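Local coordinates for protein glutathione s-transferase (Agrobacterium tumefaciens, PDB 2YCD) that probably conjugates glutathione to electrophilic compounds as a bacterial member of the glutathione transferase superfamily, and binds S-(p-nitrobenzyl)glutathione at its glutathione site, at residues 74-79 / 90-95. Numbering follows the deposited sequence. Where two conformers were deposited one is given.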
loop_
_atom_site.group_PDB
_atom_site.type_symbol
_atom_site.label_atom_id
_atom_site.label_comp_id
_atom_site.label_asym_id
_atom_site.label_seq_id
_atom_site.Cartn_x
_atom_site.Cartn_y
_atom_site.Cartn_z
ATOM N N PRO A 74 1.351 1.998 -13.878
ATOM C CA PRO A 74 1.208 1.006 -14.952
ATOM C C PRO A 74 -0.013 0.101 -14.836
ATOM O O PRO A 74 -0.558 -0.124 -13.757
ATOM C CB PRO A 74 2.458 0.139 -14.766
ATOM C CG PRO A 74 2.678 0.142 -13.268
ATOM C CD PRO A 74 2.229 1.509 -12.785
ATOM N N SER A 75 -0.444 -0.429 -15.971
ATOM C CA SER A 75 -1.327 -1.588 -15.991
ATOM C C SER A 75 -0.570 -2.698 -16.700
ATOM O O SER A 75 0.477 -2.452 -17.315
ATOM C CB SER A 75 -2.648 -1.266 -16.717
ATOM O OG SER A 75 -2.430 -0.884 -18.065
ATOM N N TYR A 76 -1.121 -3.901 -16.633
ATOM C CA TYR A 76 -0.479 -5.120 -17.098
ATOM C C TYR A 76 -1.554 -5.939 -17.802
ATOM O O TYR A 76 -2.614 -6.185 -17.232
ATOM C CB TYR A 76 0.051 -5.864 -15.870
ATOM C CG TYR A 76 0.616 -7.257 -16.049
ATOM C CD1 TYR A 76 -0.225 -8.371 -16.117
ATOM C CD2 TYR A 76 1.979 -7.474 -16.045
ATOM C CE1 TYR A 76 0.297 -9.653 -16.224
ATOM C CE2 TYR A 76 2.503 -8.757 -16.149
ATOM C CZ TYR A 76 1.661 -9.831 -16.237
ATOM O OH TYR A 76 2.209 -11.096 -16.346
ATOM N N GLU A 77 -1.282 -6.354 -19.035
ATOM C CA GLU A 77 -2.235 -7.144 -19.808
ATOM C C GLU A 77 -1.555 -8.381 -20.324
ATOM O O GLU A 77 -0.488 -8.306 -20.917
ATOM C CB GLU A 77 -2.816 -6.323 -20.956
ATOM C CG GLU A 77 -3.689 -7.124 -21.913
ATOM C CD GLU A 77 -4.363 -6.256 -22.979
ATOM O OE1 GLU A 77 -3.765 -5.241 -23.406
ATOM O OE2 GLU A 77 -5.489 -6.605 -23.400
ATOM N N GLN A 78 -2.184 -9.529 -20.098
ATOM C CA GLN A 78 -1.638 -10.801 -20.550
ATOM C C GLN A 78 -2.798 -11.737 -20.851
ATOM O O GLN A 78 -3.474 -12.235 -19.945
ATOM C CB GLN A 78 -0.726 -11.378 -19.482
ATOM C CG GLN A 78 0.050 -12.597 -19.927
ATOM C CD GLN A 78 1.015 -13.066 -18.868
ATOM O OE1 GLN A 78 0.775 -12.887 -17.670
ATOM N NE2 GLN A 78 2.121 -13.653 -19.294
ATOM N N GLY A 79 -3.056 -11.949 -22.134
ATOM C CA GLY A 79 -4.261 -12.681 -22.501
ATOM C C GLY A 79 -5.483 -11.985 -21.913
ATOM O O GLY A 79 -5.656 -10.768 -22.085
ATOM N N VAL A 90 3.720 -6.737 -9.452
ATOM C CA VAL A 90 4.907 -7.408 -8.932
ATOM C C VAL A 90 4.543 -8.684 -8.181
ATOM O O VAL A 90 5.159 -9.729 -8.422
ATOM C CB VAL A 90 5.755 -6.449 -8.089
ATOM C CG1 VAL A 90 6.858 -7.194 -7.349
ATOM C CG2 VAL A 90 6.350 -5.343 -8.987
ATOM N N MET A 91 3.493 -8.646 -7.357
ATOM C CA MET A 91 3.048 -9.850 -6.654
ATOM C C MET A 91 2.715 -10.983 -7.623
ATOM O O MET A 91 3.144 -12.122 -7.446
ATOM C CB MET A 91 1.828 -9.538 -5.781
ATOM C CG MET A 91 1.406 -10.705 -4.907
ATOM S SD MET A 91 2.579 -11.026 -3.581
ATOM C CE MET A 91 2.014 -9.850 -2.362
ATOM N N HIS A 92 1.935 -10.668 -8.651
ATOM C CA HIS A 92 1.532 -11.666 -9.641
ATOM C C HIS A 92 2.715 -12.295 -10.360
ATOM O O HIS A 92 2.775 -13.528 -10.522
ATOM C CB HIS A 92 0.551 -11.049 -10.649
ATOM C CG HIS A 92 0.130 -11.983 -11.743
ATOM N ND1 HIS A 92 -0.736 -13.033 -11.530
ATOM C CD2 HIS A 92 0.465 -12.026 -13.054
ATOM C CE1 HIS A 92 -0.936 -13.671 -12.670
ATOM N NE2 HIS A 92 -0.211 -13.090 -13.606
ATOM N N ILE A 93 3.650 -11.462 -10.790
ATOM C CA ILE A 93 4.874 -11.945 -11.425
ATOM C C ILE A 93 5.629 -12.874 -10.465
ATOM O O ILE A 93 6.071 -13.966 -10.858
ATOM C CB ILE A 93 5.757 -10.753 -11.855
ATOM C CG1 ILE A 93 5.041 -9.949 -12.949
ATOM C CG2 ILE A 93 7.134 -11.239 -12.380
ATOM C CD1 ILE A 93 5.583 -8.519 -13.167
ATOM N N ALA A 94 5.759 -12.450 -9.213
ATOM C CA ALA A 94 6.497 -13.207 -8.205
ATOM C C ALA A 94 5.818 -14.524 -7.826
ATOM O O ALA A 94 6.491 -15.458 -7.379
ATOM C CB ALA A 94 6.684 -12.359 -6.957
ATOM N N GLN A 95 4.495 -14.601 -7.972
ATOM C CA GLN A 95 3.753 -15.801 -7.577
ATOM C C GLN A 95 3.840 -16.895 -8.641
ATOM O O GLN A 95 3.659 -18.076 -8.336
ATOM C CB GLN A 95 2.278 -15.467 -7.287
ATOM C CG GLN A 95 2.021 -14.594 -6.051
ATOM C CD GLN A 95 2.053 -15.361 -4.731
ATOM O OE1 GLN A 95 2.209 -16.579 -4.710
ATOM N NE2 GLN A 95 1.907 -14.639 -3.621
HETATM O O HOH W 1 -0.687 -14.303 -16.065
#
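Y76 reaches from strand 75-78 to H92 and I93 on helix 86-96, a light sheet-to-helix contact with a water bridge in the N-terminal domain. The axes of strand 75-78 and of helix residues 90-95 come no closer than 11.1 Å, and long side chains span the gap. Y76 CB points toward the helix, and CG anti to the backbone N (chi1 172°) carries the ring to H92. Its OH lies 3.8 Å from H92 CD2, at the edge of the imidazole and in its plane. The two rings meet obliquely, 75° between planes. On the apolar flank, Y76 CE2 lies 4.3 Å from I93 CG1, while I93 also packs on L42 and V45 of helix 35-45. The phenol OH donates to Q78 OE1 at 2.6 Å, from well above the carbonyl plane. The same OE1 accepts a hydrogen bond from a water at 2.6 Å, and that water's oxygen lies 2.8 Å from H92 NE2, in the imidazole plane. Q78 NE2 is anchored on P15 O. H92 also touches L81 and L83 of strand 81-84 and A109 of the second subunit. At the start of 74-79, P74, after a cis peptide bond, touches the bound S-(p-nitrobenzyl)glutathione. Such a cis-proline leading into a beta hairpin (75-78 and 81-84), followed by a helix packed on the sheet, is characteristic of the thioredoxin-like glutathione-binding domain of glutathione transferases.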